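Local coordinates for uncharacterized protein (Pyrococcus horikoshii, PDB 1ZJJ) that probably acts as a magnesium-dependent phosphatase of the haloacid dehalogenase superfamily, with its metal ion bound in the core domain, at residues N41-T46 and G150-A155; F87-E92 and V122-D127. All coordinates share one frame; numbering follows the deposited sequence.

Overall arrangement
From strand 2-6 the chain runs through helix 22-31 to strand 36-40 of the core sheet, which residues 41-46 follow. It then passes through helix 47-56, strand 66-68 and helix 69-80 into the cap domain. There residues 87-92 form the end of strand 86-89 and the turn after it; segment 122-127 later returns beside them, closing the smaller loop, interaction 2. After helix 132-143 and strand 147-150, the loop 150-155 reaches back to 41-46 and closes the larger loop, interaction 1, inside which interaction 2 is nested. Interaction 2 joins neighbouring cap strands; interaction 1 ties cap to core. The two touch: Thr151 N probably donates to Val124 O at 2.8 Å.

Interaction 1: residues N41-T46 and G150-A155; sequences NNSTKT and GTNPDA
Asn41 and Asp154 meet through an amide turned nearly perpendicular to a carboxylate (planes 89° apart). Asn41 ND2 donates to the syn lone pair of Asp154 OD2 at 2.8 Å, a bent bond tilted from the amide plane. A second donor reaches the same oxygen from above the carboxylate plane: Asn152 ND2, 2.9 Å from Asp154 OD2, lies with that oxygen in its own amide plane. Within its own loop Asn152 thus braces Asp154, its CG placed between backbone N and carbonyl carbon (chi1 55°), while its CB packs 3.6 Å from Asn41 CG. Its OD1 lies 3.0 Å from Asn41 O, a meeting of two acceptors with no bond between them. Donors offset this: Thr151 OG1 and a water both give hydrogens to Asn152 OD1, the water also bonded to Ser43 OG, while Ser69 OG bonds Asn41 O. Asparagine suits these places because one amide can give and accept; Asn41 OD1 also takes the backbone N of Lys187. The network joins the core loop after strand 36-40 to the cap close to the magnesium site, and two N-H donors converging on Asp154 OD2 would restrain the carboxylate and probably draw negative charge onto that oxygen.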
ATOM      1  N   ASN B  41      16.775  -4.248  -9.368  1.00 17.03           N
ATOM      2  CA  ASN B  41      15.376  -3.854  -9.328  1.00 17.00           C
ATOM      3  C   ASN B  41      15.224  -2.418  -8.831  1.00 17.77           C
ATOM      4  O   ASN B  41      14.161  -1.816  -8.906  1.00 16.15           O
ATOM      5  CB  ASN B  41      14.637  -4.811  -8.392  1.00 13.64           C
ATOM      6  CG  ASN B  41      13.937  -5.868  -9.205  1.00 13.94           C
ATOM      7  OD1 ASN B  41      14.052  -5.931 -10.426  1.00 15.75           O
ATOM      8  ND2 ASN B  41      13.190  -6.729  -8.493  1.00 12.91           N
ATOM      9  N   ASN B  42      16.304  -1.872  -8.285  1.00 18.26           N
ATOM     10  CA  ASN B  42      16.259  -0.524  -7.729  1.00 20.88           C
ATOM     11  C   ASN B  42      16.172   0.503  -8.858  1.00 20.68           C
ATOM     12  O   ASN B  42      16.936   0.440  -9.817  1.00 22.48           O
ATOM     13  CB  ASN B  42      17.502  -0.269  -6.870  1.00 21.57           C
ATOM     14  CG  ASN B  42      17.305   0.862  -5.878  1.00 24.15           C
ATOM     15  OD1 ASN B  42      16.961   1.981  -6.254  1.00 24.27           O
ATOM     16  ND2 ASN B  42      17.523   0.570  -4.598  1.00 25.99           N
ATOM     17  N   SER B  43      15.243   1.446  -8.747  1.00 20.07           N
ATOM     18  CA  SER B  43      15.078   2.450  -9.796  1.00 20.00           C
ATOM     19  C   SER B  43      15.414   3.879  -9.375  1.00 20.32           C
ATOM     20  O   SER B  43      15.197   4.821 -10.147  1.00 20.25           O
ATOM     21  CB  SER B  43      13.644   2.417 -10.326  1.00 21.24           C
ATOM     22  OG  SER B  43      12.730   2.863  -9.339  1.00 21.13           O
ATOM     23  N   THR B  44      15.945   4.043  -8.168  1.00 19.51           N
ATOM     24  CA  THR B  44      16.288   5.384  -7.675  1.00 19.08           C
ATOM     25  C   THR B  44      17.570   5.966  -8.306  1.00 20.30           C
ATOM     26  O   THR B  44      17.813   7.168  -8.290  1.00 19.50           O
ATOM     27  CB  THR B  44      16.434   5.339  -6.149  1.00 19.73           C
ATOM     28  OG1 THR B  44      17.533   4.494  -5.809  1.00 20.78           O
ATOM     29  CG2 THR B  44      15.162   4.786  -5.501  1.00 19.83           C
ATOM     30  N   LYS B  45      18.430   5.072  -8.834  1.00 21.15           N
ATOM     31  CA  LYS B  45      19.713   5.541  -9.366  1.00 25.45           C
ATOM     32  C   LYS B  45      19.908   5.161 -10.836  1.00 25.97           C
ATOM     33  O   LYS B  45      19.347   4.194 -11.334  1.00 27.38           O
ATOM     34  CB  LYS B  45      20.834   4.911  -8.532  1.00 25.62           C
ATOM     35  CG  LYS B  45      20.920   5.495  -7.118  1.00 29.03           C
ATOM     36  CD  LYS B  45      22.144   4.981  -6.352  1.00 32.62           C
ATOM     37  CE  LYS B  45      22.253   5.580  -4.944  1.00 31.94           C
ATOM     38  NZ  LYS B  45      21.297   4.923  -4.053  1.00 36.36           N
ATOM     39  N   THR B  46      20.703   5.987 -11.555  1.00 26.82           N
ATOM     40  CA  THR B  46      21.019   5.630 -12.937  1.00 27.03           C
ATOM     41  C   THR B  46      22.161   4.623 -13.015  1.00 25.35           C
ATOM     42  O   THR B  46      22.911   4.408 -12.069  1.00 26.90           O
ATOM     43  CB  THR B  46      21.446   6.877 -13.719  1.00 26.73           C
ATOM     44  OG1 THR B  46      22.573   7.476 -13.080  1.00 28.83           O
ATOM     45  CG2 THR B  46      20.304   7.890 -13.815  1.00 31.19           C
ATOM     46  N   GLY B 150       4.714  -0.437 -12.621  1.00 13.34           N
ATOM     47  CA  GLY B 150       5.545  -0.481 -11.429  1.00 14.30           C
ATOM     48  C   GLY B 150       6.948  -0.919 -11.808  1.00 15.68           C
ATOM     49  O   GLY B 150       7.105  -1.885 -12.542  1.00 15.44           O
ATOM     50  N   THR B 151       7.973  -0.223 -11.321  1.00 14.64           N
ATOM     51  CA  THR B 151       9.336  -0.600 -11.680  1.00 15.22           C
ATOM     52  C   THR B 151       9.752  -1.973 -11.165  1.00 14.22           C
ATOM     53  O   THR B 151      10.410  -2.723 -11.877  1.00 13.57           O
ATOM     54  CB  THR B 151      10.381   0.443 -11.196  1.00 15.30           C
ATOM     55  OG1 THR B 151      10.336   0.556  -9.769  1.00 18.42           O
ATOM     56  CG2 THR B 151      10.109   1.801 -11.830  1.00 16.52           C
ATOM     57  N   ASN B 152       9.368  -2.302  -9.938  1.00 14.41           N
ATOM     58  CA  ASN B 152       9.733  -3.587  -9.354  1.00 15.19           C
ATOM     59  C   ASN B 152       8.784  -3.958  -8.223  1.00 15.39           C
ATOM     60  O   ASN B 152       8.159  -3.092  -7.616  1.00 15.70           O
ATOM     61  CB  ASN B 152      11.178  -3.547  -8.855  1.00 14.09           C
ATOM     62  CG  ASN B 152      11.426  -2.419  -7.892  1.00 16.46           C
ATOM     63  OD1 ASN B 152      11.338  -1.251  -8.259  1.00 13.98           O
ATOM     64  ND2 ASN B 152      11.735  -2.760  -6.649  1.00 14.44           N
ATOM     65  N   PRO B 153       8.672  -5.261  -7.921  1.00 16.91           N
ATOM     66  CA  PRO B 153       7.799  -5.803  -6.877  1.00 16.84           C
ATOM     67  C   PRO B 153       8.309  -5.838  -5.439  1.00 16.26           C
ATOM     68  O   PRO B 153       7.520  -6.039  -4.526  1.00 17.48           O
ATOM     69  CB  PRO B 153       7.507  -7.202  -7.396  1.00 19.07           C
ATOM     70  CG  PRO B 153       8.849  -7.593  -7.948  1.00 17.59           C
ATOM     71  CD  PRO B 153       9.268  -6.353  -8.715  1.00 16.05           C
ATOM     72  N   ASP B 154       9.608  -5.640  -5.236  1.00 15.98           N
ATOM     73  CA  ASP B 154      10.184  -5.710  -3.894  1.00 15.41           C
ATOM     74  C   ASP B 154       9.363  -5.050  -2.793  1.00 17.26           C
ATOM     75  O   ASP B 154       9.157  -3.838  -2.781  1.00 15.86           O
ATOM     76  CB  ASP B 154      11.589  -5.118  -3.899  1.00 14.87           C
ATOM     77  CG  ASP B 154      12.493  -5.774  -4.925  1.00 14.82           C
ATOM     78  OD1 ASP B 154      13.412  -6.525  -4.531  1.00 16.26           O
ATOM     79  OD2 ASP B 154      12.279  -5.538  -6.129  1.00 15.09           O
ATOM     80  N   ALA B 155       8.904  -5.872  -1.857  1.00 16.07           N
ATOM     81  CA  ALA B 155       8.121  -5.388  -0.735  1.00 15.96           C
ATOM     82  C   ALA B 155       8.968  -4.482   0.151  1.00 16.79           C
ATOM     83  O   ALA B 155       8.449  -3.545   0.754  1.00 15.18           O
ATOM     84  CB  ALA B 155       7.616  -6.567   0.087  1.00 14.63           C
TER
HETATM   85  O   HOH W   1      12.350   0.978  -7.007  1.00 23.63           O

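Interaction 2: residues F87-E92 and V122-D127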
ATOM      1  N   PHE B  87       3.311  10.523 -15.537  1.00 17.51           N
ATOM      2  CA  PHE B  87       3.312  11.063 -14.187  1.00 18.21           C
ATOM      3  C   PHE B  87       4.219  10.083 -13.446  1.00 19.06           C
ATOM      4  O   PHE B  87       3.997   8.875 -13.490  1.00 20.18           O
ATOM      5  CB  PHE B  87       1.925  11.047 -13.560  1.00 19.16           C
ATOM      6  CG  PHE B  87       1.904  11.577 -12.157  1.00 19.25           C
ATOM      7  CD1 PHE B  87       2.168  12.922 -11.905  1.00 21.36           C
ATOM      8  CD2 PHE B  87       1.665  10.729 -11.080  1.00 18.71           C
ATOM      9  CE1 PHE B  87       2.194  13.418 -10.598  1.00 20.74           C
ATOM     10  CE2 PHE B  87       1.689  11.208  -9.770  1.00 18.42           C
ATOM     11  CZ  PHE B  87       1.955  12.558  -9.527  1.00 21.62           C
ATOM     12  N   VAL B  88       5.239  10.594 -12.774  1.00 18.24           N
ATOM     13  CA  VAL B  88       6.172   9.724 -12.081  1.00 19.45           C
ATOM     14  C   VAL B  88       6.214   9.831 -10.567  1.00 18.73           C
ATOM     15  O   VAL B  88       6.168  10.923 -10.000  1.00 18.35           O
ATOM     16  CB  VAL B  88       7.611   9.963 -12.580  1.00 20.77           C
ATOM     17  CG1 VAL B  88       8.583   9.053 -11.837  1.00 23.26           C
ATOM     18  CG2 VAL B  88       7.684   9.737 -14.079  1.00 22.57           C
ATOM     19  N   ILE B  89       6.307   8.673  -9.926  1.00 16.62           N
ATOM     20  CA  ILE B  89       6.451   8.582  -8.480  1.00 17.24           C
ATOM     21  C   ILE B  89       7.756   7.816  -8.345  1.00 18.61           C
ATOM     22  O   ILE B  89       7.828   6.633  -8.692  1.00 16.96           O
ATOM     23  CB  ILE B  89       5.308   7.793  -7.812  1.00 18.21           C
ATOM     24  CG1 ILE B  89       4.062   8.685  -7.704  1.00 16.35           C
ATOM     25  CG2 ILE B  89       5.754   7.300  -6.425  1.00 16.85           C
ATOM     26  CD1 ILE B  89       2.814   7.965  -7.205  1.00 17.68           C
ATOM     27  N   GLY B  90       8.800   8.498  -7.887  1.00 18.16           N
ATOM     28  CA  GLY B  90      10.081   7.836  -7.750  1.00 20.69           C
ATOM     29  C   GLY B  90      11.238   8.800  -7.620  1.00 21.57           C
ATOM     30  O   GLY B  90      11.038  10.014  -7.518  1.00 20.85           O
ATOM     31  N   GLY B  91      12.450   8.255  -7.642  1.00 21.66           N
ATOM     32  CA  GLY B  91      13.639   9.067  -7.499  1.00 22.68           C
ATOM     33  C   GLY B  91      14.271   9.551  -8.787  1.00 23.97           C
ATOM     34  O   GLY B  91      13.809   9.260  -9.891  1.00 22.94           O
ATOM     35  N   GLU B  92      15.356  10.296  -8.622  1.00 26.11           N
ATOM     36  CA  GLU B  92      16.112  10.882  -9.721  1.00 28.05           C
ATOM     37  C   GLU B  92      16.349   9.922 -10.884  1.00 27.49           C
ATOM     38  O   GLU B  92      16.126  10.270 -12.043  1.00 25.99           O
ATOM     39  CB  GLU B  92      17.454  11.383  -9.185  1.00 31.57           C
ATOM     40  CG  GLU B  92      18.227  12.276 -10.120  1.00 34.97           C
ATOM     41  CD  GLU B  92      19.627  12.555  -9.605  1.00 36.94           C
ATOM     42  OE1 GLU B  92      19.763  12.898  -8.411  1.00 37.59           O
ATOM     43  OE2 GLU B  92      20.589  12.433 -10.394  1.00 39.36           O
ATOM     44  N   VAL B 122       1.304   6.125 -15.810  1.00 18.49           N
ATOM     45  CA  VAL B 122       1.735   6.385 -14.444  1.00 17.18           C
ATOM     46  C   VAL B 122       2.830   5.368 -14.128  1.00 16.11           C
ATOM     47  O   VAL B 122       2.609   4.162 -14.215  1.00 18.29           O
ATOM     48  CB  VAL B 122       0.587   6.225 -13.433  1.00 18.21           C
ATOM     49  CG1 VAL B 122       1.120   6.424 -12.020  1.00 17.56           C
ATOM     50  CG2 VAL B 122      -0.511   7.239 -13.728  1.00 20.48           C
ATOM     51  N   VAL B 123       4.019   5.861 -13.795  1.00 16.45           N
ATOM     52  CA  VAL B 123       5.159   4.999 -13.491  1.00 15.21           C
ATOM     53  C   VAL B 123       5.508   5.135 -12.008  1.00 15.93           C
ATOM     54  O   VAL B 123       5.769   6.236 -11.513  1.00 15.56           O
ATOM     55  CB  VAL B 123       6.376   5.370 -14.368  1.00 15.05           C
ATOM     56  CG1 VAL B 123       7.567   4.493 -14.013  1.00 15.58           C
ATOM     57  CG2 VAL B 123       6.031   5.185 -15.844  1.00 13.90           C
ATOM     58  N   VAL B 124       5.516   4.006 -11.307  1.00 14.91           N
ATOM     59  CA  VAL B 124       5.773   3.995  -9.875  1.00 14.86           C
ATOM     60  C   VAL B 124       6.991   3.177  -9.490  1.00 15.64           C
ATOM     61  O   VAL B 124       7.060   1.985  -9.774  1.00 14.94           O
ATOM     62  CB  VAL B 124       4.555   3.418  -9.118  1.00 15.63           C
ATOM     63  CG1 VAL B 124       4.737   3.563  -7.608  1.00 15.23           C
ATOM     64  CG2 VAL B 124       3.281   4.107  -9.585  1.00 17.36           C
ATOM     65  N   GLY B 125       7.947   3.834  -8.842  1.00 15.06           N
ATOM     66  CA  GLY B 125       9.145   3.167  -8.372  1.00 15.94           C
ATOM     67  C   GLY B 125       9.302   3.557  -6.915  1.00 16.65           C
ATOM     68  O   GLY B 125       8.392   4.157  -6.331  1.00 16.25           O
ATOM     69  N   LEU B 126      10.438   3.227  -6.315  1.00 14.91           N
ATOM     70  CA  LEU B 126      10.672   3.584  -4.924  1.00 16.94           C
ATOM     71  C   LEU B 126      10.778   5.108  -4.797  1.00 16.06           C
ATOM     72  O   LEU B 126      11.607   5.732  -5.445  1.00 16.76           O
ATOM     73  CB  LEU B 126      11.965   2.940  -4.411  1.00 14.98           C
ATOM     74  CG  LEU B 126      12.402   3.410  -3.019  1.00 16.75           C
ATOM     75  CD1 LEU B 126      11.387   2.947  -1.982  1.00 18.06           C
ATOM     76  CD2 LEU B 126      13.790   2.863  -2.694  1.00 19.01           C
ATOM     77  N   ASP B 127       9.931   5.700  -3.961  1.00 18.51           N
ATOM     78  CA  ASP B 127       9.947   7.145  -3.753  1.00 18.69           C
ATOM     79  C   ASP B 127      10.139   7.445  -2.271  1.00 18.16           C
ATOM     80  O   ASP B 127       9.197   7.377  -1.487  1.00 17.30           O
ATOM     81  CB  ASP B 127       8.640   7.771  -4.240  1.00 18.98           C
ATOM     82  CG  ASP B 127       8.637   9.285  -4.110  1.00 18.46           C
ATOM     83  OD1 ASP B 127       9.628   9.843  -3.592  1.00 17.71           O
ATOM     84  OD2 ASP B 127       7.645   9.914  -4.524  1.00 18.75           O
TER
HETATM   85  O   HOH W   2      10.942  11.451  -5.248  1.00 33.21           O
HETATM   86  O   HOH W   3      12.624   5.587  -8.053  1.00 20.59           O
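Ile89 O is gripped by two neighbours on Val124-Gly125: Gly125 N gives it a hydrogen bond of 2.8 Å, nearly straight at 168°, and Val124 CA adds a weaker CA-H...O contact at 3.5 Å. This is the pairing of a parallel beta sheet in the cap domain, between strand 86-89, outermost within this chain, and its neighbour 121-124, the two strands of a beta-alpha-beta crossover with helices 92-101 and 108-115 between them. Further back, Val123 turns both its N and its O to strand 87-89: N donates to Phe87 O, and Val123 O accepts from Ile89 N at 3.0 Å.

Side chains alternate between the faces. Val88 and Val123 lie under Leu94 and Met98 of helix 92-101, while Phe87, Ile89, Val122 and Val124 take the other face, where helices 132-143 and 167-178 pack. The beta-branched valines and Ile89 suit extended strands and fill the space between sheet and helix. Val122 CG1 meets the Phe87 ring at its edge. Ile89 CG2 bears on Val124 CG1 at 4.0 Å, and the Ile89 side chain crosses that of Asp127 at about a right angle, with Ile89 CG2 3.7 Å from Asp127 CB.

Beyond the strands, both segments leave the sheet. At Gly90 the backbone adopts angles (phi 163°) at which a CB would be jammed against the carbonyl O of Ile89, which suits glycine alone; Gly90 CA also sits against Leu126 O. Asp127, with CG anti to its backbone N, carries its carboxylate beside Gly90 and is held by a salt bridge from OD2 to Lys134 and by the N of Asp129 at OD1. Waters finish the seam: one donates to both Gly90 O and Asp127 OD1, and another accepts from Gly91 N at 2.7 Å while donating to Leu126 O at 2.8 Å.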